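Side-chain contacts in endonuclease 8-like L720 (Acanthamoeba polyphaga mimivirus, PDB 4MB7), which belongs to the endonuclease VIII-like (Fpg/Nei) family of proteins, which carry an H2TH domain, and holds a bound zinc ion: residues Ile6-Thr9 against Tyr10-Arg14; Thr122-Thr125 against Thr126-Ile130; Ser163-Ile166 against Ile167-Leu171. All coordinates share one frame; numbering follows the deposited sequence.

Interaction 1: residues Ile6-Thr9 against Tyr10-Arg14. With SO4 (sulfate ion), chain C.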
loop_
_atom_site.group_PDB
_atom_site.type_symbol
_atom_site.label_atom_id
_atom_site.label_comp_id
_atom_site.label_asym_id
_atom_site.label_seq_id
_atom_site.Cartn_x
_atom_site.Cartn_y
_atom_site.Cartn_z
ATOM N N ILE A 6 1.428 -0.459 5.244
ATOM C CA ILE A 6 0.105 0.157 5.234
ATOM C C ILE A 6 -0.765 -0.431 6.347
ATOM O O ILE A 6 -1.419 0.305 7.088
ATOM C CB ILE A 6 -0.599 0.002 3.869
ATOM C CG1 ILE A 6 0.148 0.784 2.787
ATOM C CG2 ILE A 6 -2.032 0.491 3.947
ATOM C CD1 ILE A 6 1.093 -0.054 1.971
ATOM N N ARG A 7 -0.762 -1.757 6.461
ATOM C CA ARG A 7 -1.480 -2.436 7.535
ATOM C C ARG A 7 -0.975 -1.995 8.903
ATOM O O ARG A 7 -1.763 -1.734 9.816
ATOM C CB ARG A 7 -1.343 -3.956 7.407
ATOM C CG ARG A 7 -1.830 -4.708 8.638
ATOM C CD ARG A 7 -1.782 -6.212 8.438
ATOM N NE ARG A 7 -1.928 -6.929 9.701
ATOM C CZ ARG A 7 -2.450 -8.146 9.815
ATOM N NH1 ARG A 7 -2.892 -8.785 8.741
ATOM N NH2 ARG A 7 -2.538 -8.720 11.007
ATOM N N ILE A 8 0.344 -1.912 9.034
ATOM C CA ILE A 8 0.978 -1.486 10.280
ATOM C C ILE A 8 0.528 -0.083 10.685
ATOM O O ILE A 8 0.213 0.167 11.851
ATOM C CB ILE A 8 2.518 -1.542 10.165
ATOM C CG1 ILE A 8 2.986 -2.998 10.080
ATOM C CG2 ILE A 8 3.177 -0.837 11.342
ATOM C CD1 ILE A 8 4.451 -3.155 9.720
ATOM N N THR A 9 0.495 0.825 9.715
ATOM C CA THR A 9 0.038 2.190 9.958
ATOM C C THR A 9 -1.424 2.183 10.386
ATOM O O THR A 9 -1.806 2.867 11.336
ATOM C CB THR A 9 0.200 3.065 8.702
ATOM O OG1 THR A 9 1.578 3.096 8.317
ATOM C CG2 THR A 9 -0.280 4.493 8.969
ATOM N N TYR A 10 -2.228 1.393 9.683
ATOM C CA TYR A 10 -3.640 1.221 10.008
ATOM C C TYR A 10 -3.850 0.723 11.438
ATOM O O TYR A 10 -4.685 1.253 12.172
ATOM C CB TYR A 10 -4.292 0.263 9.005
ATOM C CG TYR A 10 -5.565 -0.389 9.494
ATOM C CD1 TYR A 10 -6.755 0.323 9.553
ATOM C CD2 TYR A 10 -5.580 -1.725 9.877
ATOM C CE1 TYR A 10 -7.924 -0.273 9.995
ATOM C CE2 TYR A 10 -6.742 -2.330 10.318
ATOM C CZ TYR A 10 -7.910 -1.600 10.375
ATOM O OH TYR A 10 -9.069 -2.198 10.813
ATOM N N GLU A 11 -3.084 -0.288 11.833
ATOM C CA GLU A 11 -3.207 -0.853 13.172
ATOM C C GLU A 11 -2.806 0.146 14.256
ATOM O O GLU A 11 -3.313 0.092 15.375
ATOM C CB GLU A 11 -2.382 -2.140 13.293
ATOM C CG GLU A 11 -2.915 -3.289 12.442
ATOM C CD GLU A 11 -2.030 -4.520 12.494
ATOM O OE1 GLU A 11 -0.844 -4.390 12.861
ATOM O OE2 GLU A 11 -2.524 -5.621 12.169
ATOM N N LYS A 12 -1.910 1.067 13.914
ATOM C CA LYS A 12 -1.437 2.063 14.871
ATOM C C LYS A 12 -2.429 3.201 15.111
ATOM O O LYS A 12 -2.450 3.787 16.189
ATOM C CB LYS A 12 -0.090 2.646 14.430
ATOM C CG LYS A 12 1.103 1.731 14.663
ATOM C CD LYS A 12 2.393 2.387 14.192
ATOM C CE LYS A 12 3.596 1.486 14.418
ATOM N NZ LYS A 12 4.856 2.116 13.933
ATOM N N ILE A 13 -3.247 3.517 14.111
ATOM C CA ILE A 13 -4.101 4.702 14.199
ATOM C C ILE A 13 -5.595 4.407 14.319
ATOM O O ILE A 13 -6.385 5.309 14.595
ATOM C CB ILE A 13 -3.884 5.638 12.992
ATOM C CG1 ILE A 13 -4.385 4.970 11.709
ATOM C CG2 ILE A 13 -2.417 6.018 12.865
ATOM C CD1 ILE A 13 -3.996 5.706 10.446
ATOM N N ARG A 14 -5.984 3.150 14.121
ATOM C CA ARG A 14 -7.404 2.810 14.026
ATOM C C ARG A 14 -8.186 3.013 15.326
ATOM O O ARG A 14 -9.414 3.086 15.312
ATOM C CB ARG A 14 -7.599 1.382 13.508
ATOM C CG ARG A 14 -7.062 0.291 14.417
ATOM C CD ARG A 14 -7.449 -1.080 13.887
ATOM N NE ARG A 14 -6.749 -2.161 14.572
ATOM C CZ ARG A 14 -6.907 -3.452 14.289
ATOM N NH1 ARG A 14 -7.748 -3.826 13.335
ATOM N NH2 ARG A 14 -6.225 -4.368 14.962
HETATM S S SO4 C . 8.843 0.388 13.349
HETATM O O1 SO4 C . 9.133 -0.332 14.603
HETATM O O2 SO4 C . 9.614 1.643 13.351
HETATM O O3 SO4 C . 9.280 -0.451 12.216
HETATM O O4 SO4 C . 7.408 0.699 13.271
#
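With CG of R7 turned anti to its own nitrogen (chi1 169°) and CG of E11 swung back beside its nitrogen (chi1 -67°), two side chains one helical turn apart lean toward each other and close a salt bridge. R7 NE lies 2.9 Å from E11 OE2, and NH2 of the same guanidinium adds a weak second bond to that oxygen at 3.3 Å. The planes of the two groups stand 72° apart, and NE reaches OE2 from above the carboxylate plane, so this is not the flat, two-pronged pairing of guanidinium with carboxylate. Further partners hold both groups: R7 NH1 donates to S142 O, while Y223 gives E11 OE1 a hydroxyl partner and offers its ring to R7 as a cation-pi neighbour. Such i to i+4 pairs recur along helix 5-13, whose flanks meet different parts of the protein. I8 and K12 run side by side, I8 CG2 lying 3.9 Å from K12 CE, along the flank that touches Y226 of helix 205-230. Fully extended, K12 carries NZ to 3.0 Å from O4 of a sulfate, probably from the crystallisation liquor, which R5 and R229 also bind; the three basic side chains thus form an anion-holding cluster. On the buried side, T9 CG2 and I13 CD1 approach to 4.2 Å, and both side chains lean on I75 of strand 73-78. The T9 hydroxyl is bonded instead to R5 O, one turn earlier. R14 NH1 donates in its guanidinium plane to Y10 OH at 3.3 Å, and E11 CG sits over one face of the R14 guanidinium, offset toward its rim.

Interaction 2: residues Thr122-Thr125 against Thr126-Ile130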
loop_
_atom_site.group_PDB
_atom_site.type_symbol
_atom_site.label_atom_id
_atom_site.label_comp_id
_atom_site.label_asym_id
_atom_site.label_seq_id
_atom_site.Cartn_x
_atom_site.Cartn_y
_atom_site.Cartn_z
ATOM N N THR A 122 -7.248 2.447 -12.193
ATOM C CA THR A 122 -8.290 2.730 -13.183
ATOM C C THR A 122 -8.762 4.183 -13.207
ATOM O O THR A 122 -8.260 5.032 -12.470
ATOM C CB THR A 122 -9.537 1.845 -12.958
ATOM O OG1 THR A 122 -10.384 1.907 -14.110
ATOM C CG2 THR A 122 -10.318 2.319 -11.740
ATOM N N ILE A 123 -9.728 4.451 -14.081
ATOM C CA ILE A 123 -10.466 5.708 -14.083
ATOM C C ILE A 123 -11.937 5.401 -13.817
ATOM O O ILE A 123 -12.551 4.614 -14.534
ATOM C CB ILE A 123 -10.329 6.446 -15.427
ATOM C CG1 ILE A 123 -8.871 6.834 -15.676
ATOM C CG2 ILE A 123 -11.220 7.679 -15.453
ATOM C CD1 ILE A 123 -8.640 7.525 -17.001
ATOM N N CYS A 124 -12.494 6.013 -12.776
ATOM C CA CYS A 124 -13.867 5.737 -12.373
ATOM C C CYS A 124 -14.437 6.910 -11.585
ATOM O O CYS A 124 -13.724 7.867 -11.282
ATOM C CB CYS A 124 -13.916 4.468 -11.519
ATOM S SG CYS A 124 -12.912 4.558 -10.009
ATOM N N THR A 125 -15.723 6.837 -11.250
ATOM C CA THR A 125 -16.335 7.882 -10.437
ATOM C C THR A 125 -15.789 7.832 -9.018
ATOM O O THR A 125 -15.276 6.804 -8.575
ATOM C CB THR A 125 -17.873 7.759 -10.378
ATOM O OG1 THR A 125 -18.237 6.543 -9.713
ATOM C CG2 THR A 125 -18.471 7.778 -11.777
ATOM N N THR A 126 -15.904 8.950 -8.312
ATOM C CA THR A 126 -15.473 9.033 -6.925
ATOM C C THR A 126 -16.217 8.010 -6.076
ATOM O O THR A 126 -15.630 7.363 -5.209
ATOM C CB THR A 126 -15.715 10.444 -6.356
ATOM O OG1 THR A 126 -15.129 11.413 -7.233
ATOM C CG2 THR A 126 -15.103 10.575 -4.970
ATOM N N ARG A 127 -17.511 7.861 -6.345
ATOM C CA ARG A 127 -18.341 6.888 -5.642
ATOM C C ARG A 127 -17.850 5.460 -5.866
ATOM O O ARG A 127 -17.747 4.674 -4.924
ATOM C CB ARG A 127 -19.802 7.014 -6.085
ATOM C CG ARG A 127 -20.736 5.993 -5.454
ATOM C CD ARG A 127 -22.188 6.277 -5.812
ATOM N NE ARG A 127 -23.112 5.438 -5.054
ATOM C CZ ARG A 127 -23.605 5.756 -3.862
ATOM N NH1 ARG A 127 -23.265 6.900 -3.283
ATOM N NH2 ARG A 127 -24.440 4.930 -3.246
ATOM N N GLN A 128 -17.545 5.133 -7.117
ATOM C CA GLN A 128 -17.071 3.796 -7.470
ATOM C C GLN A 128 -15.712 3.486 -6.843
ATOM O O GLN A 128 -15.432 2.339 -6.480
ATOM C CB GLN A 128 -16.997 3.639 -8.990
ATOM C CG GLN A 128 -16.663 2.227 -9.447
ATOM C CD GLN A 128 -17.762 1.237 -9.117
ATOM O OE1 GLN A 128 -18.945 1.538 -9.261
ATOM N NE2 GLN A 128 -17.374 0.051 -8.663
ATOM N N ALA A 129 -14.873 4.509 -6.721
ATOM C CA ALA A 129 -13.555 4.356 -6.104
ATOM C C ALA A 129 -13.660 3.853 -4.665
ATOM O O ALA A 129 -12.887 2.992 -4.239
ATOM C CB ALA A 129 -12.790 5.671 -6.156
ATOM N N ILE A 130 -14.621 4.392 -3.923
ATOM C CA ILE A 130 -14.855 3.966 -2.544
ATOM C C ILE A 130 -15.404 2.539 -2.487
ATOM O O ILE A 130 -14.996 1.740 -1.643
ATOM C CB ILE A 130 -15.799 4.942 -1.807
ATOM C CG1 ILE A 130 -15.156 6.329 -1.724
ATOM C CG2 ILE A 130 -16.130 4.429 -0.412
ATOM C CD1 ILE A 130 -16.020 7.371 -1.046
#
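T125 grips the backbone of Q128 through its hydroxyl, and its side chain can be followed outward atom by atom. T125 CB lies next to the peptide that begins the helix. One bond further, OG1 occupies the position between the backbone nitrogen and the carbonyl carbon (chi1 65°), which tucks it back over the start of the helix. There T125 OG1 accepts from Q128 N at 3.0 Å, with an N-H...O angle of 155°, and also rests 3.2 Å from Q128 CB. T125 O accepts from A129 N at 3.0 Å, so T125 serves two successive amides, one by side chain and one by backbone. C124 packs beside it: its CB faces Q128 CB, and SG lies 4.0 Å from A129 CB. Q128 then bends at its second torsion and sends NE2 to OD1 of D132, a turn further along. The direction of strand 123-125, which pairs with strand 116-118, makes an angle of 102° with that of the short segment 126-130, a sharp change of direction at a single residue. A threonine whose hydroxyl receives the amide three residues on is the classic helix N-cap, here opening helix 126-136.

Interaction 3: residues Ser163-Ile166 against Ile167-Leu171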
loop_
_atom_site.group_PDB
_atom_site.type_symbol
_atom_site.label_atom_id
_atom_site.label_comp_id
_atom_site.label_asym_id
_atom_site.label_seq_id
_atom_site.Cartn_x
_atom_site.Cartn_y
_atom_site.Cartn_z
ATOM N N SER A 163 -0.966 -10.559 -20.612
ATOM C CA SER A 163 -0.061 -11.624 -21.033
ATOM C C SER A 163 1.202 -11.109 -21.723
ATOM O O SER A 163 2.240 -11.767 -21.700
ATOM C CB SER A 163 -0.791 -12.604 -21.958
ATOM O OG SER A 163 -1.294 -11.940 -23.105
ATOM N N SER A 164 1.113 -9.926 -22.322
ATOM C CA SER A 164 2.199 -9.409 -23.151
ATOM C C SER A 164 3.270 -8.630 -22.384
ATOM O O SER A 164 4.382 -8.455 -22.880
ATOM C CB SER A 164 1.638 -8.547 -24.285
ATOM N N GLU A 165 2.945 -8.159 -21.184
ATOM C CA GLU A 165 3.895 -7.346 -20.427
ATOM C C GLU A 165 4.843 -8.189 -19.580
ATOM O O GLU A 165 4.575 -9.358 -19.304
ATOM C CB GLU A 165 3.171 -6.312 -19.561
ATOM C CG GLU A 165 2.285 -6.898 -18.475
ATOM C CD GLU A 165 1.652 -5.825 -17.610
ATOM O OE1 GLU A 165 1.832 -4.629 -17.920
ATOM O OE2 GLU A 165 0.977 -6.174 -16.619
ATOM N N ILE A 166 5.959 -7.590 -19.175
ATOM C CA ILE A 166 6.940 -8.285 -18.348
ATOM C C ILE A 166 6.405 -8.495 -16.934
ATOM O O ILE A 166 5.498 -7.787 -16.494
ATOM C CB ILE A 166 8.279 -7.527 -18.285
ATOM C CG1 ILE A 166 8.105 -6.182 -17.580
ATOM C CG2 ILE A 166 8.848 -7.332 -19.683
ATOM C CD1 ILE A 166 9.414 -5.508 -17.237
ATOM N N ILE A 167 6.975 -9.467 -16.228
ATOM C CA ILE A 167 6.467 -9.870 -14.918
ATOM C C ILE A 167 6.549 -8.762 -13.860
ATOM O O ILE A 167 5.647 -8.628 -13.035
ATOM C CB ILE A 167 7.141 -11.176 -14.412
ATOM C CG1 ILE A 167 6.492 -11.653 -13.109
ATOM C CG2 ILE A 167 8.641 -10.993 -14.240
ATOM C CD1 ILE A 167 5.010 -11.918 -13.234
ATOM N N THR A 168 7.615 -7.965 -13.897
ATOM C CA THR A 168 7.775 -6.855 -12.959
ATOM C C THR A 168 6.619 -5.856 -13.062
ATOM O O THR A 168 6.087 -5.404 -12.047
ATOM C CB THR A 168 9.121 -6.122 -13.155
ATOM O OG1 THR A 168 10.182 -6.914 -12.610
ATOM C CG2 THR A 168 9.110 -4.768 -12.453
ATOM N N ASP A 169 6.215 -5.544 -14.286
ATOM C CA ASP A 169 5.099 -4.646 -14.534
ATOM C C ASP A 169 3.811 -5.213 -13.973
ATOM O O ASP A 169 3.020 -4.496 -13.391
ATOM C CB ASP A 169 4.915 -4.400 -16.030
ATOM C CG ASP A 169 5.785 -3.275 -16.557
ATOM O OD1 ASP A 169 6.469 -2.605 -15.758
ATOM O OD2 ASP A 169 5.782 -3.061 -17.788
ATOM N N PHE A 170 3.609 -6.511 -14.152
ATOM C CA PHE A 170 2.392 -7.170 -13.692
ATOM C C PHE A 170 2.333 -7.273 -12.167
ATOM O O PHE A 170 1.265 -7.128 -11.573
ATOM C CB PHE A 170 2.253 -8.553 -14.332
ATOM C CG PHE A 170 0.958 -9.241 -14.012
ATOM C CD1 PHE A 170 -0.253 -8.650 -14.326
ATOM C CD2 PHE A 170 0.953 -10.489 -13.411
ATOM C CE1 PHE A 170 -1.446 -9.282 -14.036
ATOM C CE2 PHE A 170 -0.237 -11.128 -13.120
ATOM C CZ PHE A 170 -1.439 -10.525 -13.434
ATOM N N LEU A 171 3.480 -7.515 -11.539
ATOM C CA LEU A 171 3.542 -7.630 -10.083
ATOM C C LEU A 171 3.293 -6.291 -9.399
ATOM O O LEU A 171 2.963 -6.242 -8.214
ATOM C CB LEU A 171 4.892 -8.194 -9.635
ATOM C CG LEU A 171 5.169 -9.665 -9.953
ATOM C CD1 LEU A 171 6.510 -10.079 -9.375
ATOM C CD2 LEU A 171 4.053 -10.553 -9.423
HETATM O O HOH W 1 6.150 -4.619 -19.870
#
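E165 points OE2 at the backbone and CB of F170 on the snug side of this turn, crossing its side chain at about a right angle. E165 OE2 lies 3.4 Å from F170 CA and 3.5 Å from F170 CB, near the plane of the ring and at its edge. Carboxylate and ring are inclined by 59°. The ring itself runs inward, meeting F177 edge-to-face and touching L155 and I159 of helix 148-161. I166 adds to the close packing: its O accepts from F170 N at 3.3 Å, its CG1 lies 3.9 Å from D169 CG, and CD1 runs alongside T168. The other side is less direct, bridged by one water. E165 OE1 and D169 OD2, two probably like-charged oxygens, stay 4.3 Å apart, and the water accepts from I166 N at 3.1 Å and donates to D169 OD2 at 2.6 Å. OD2 also receives L260 N, between strands 254-258 and 263-267 of the zinc-bearing region. I166 occupies the N-cap position without a polar side chain; a water-mediated link joins its amide to the acid at N3, where a capping box would place a direct bond. This is the start of the short helix 167-171, in the H2TH domain.

All three contacts are local, yet their chemistry follows their place. Interaction 1 lies within one helix, half buried between strands and helix 205-230, and pairs side chains spaced by a turn, charged on one flank and apolar on another. Interactions 2 and 3 each open a helix, but differently: a threonine hydroxyl caps directly at the end of a small sheet, whereas residues 163-171 have a water between the amide of I166 and the carboxylate of D169. Interaction 3 is the more buried of these two. Interactions 1 and 3, centres about 30 Å apart on opposite sides of the chain's centre, both touch helix 205-230; 122-130 packs on strands 104-109 and 116-118 instead.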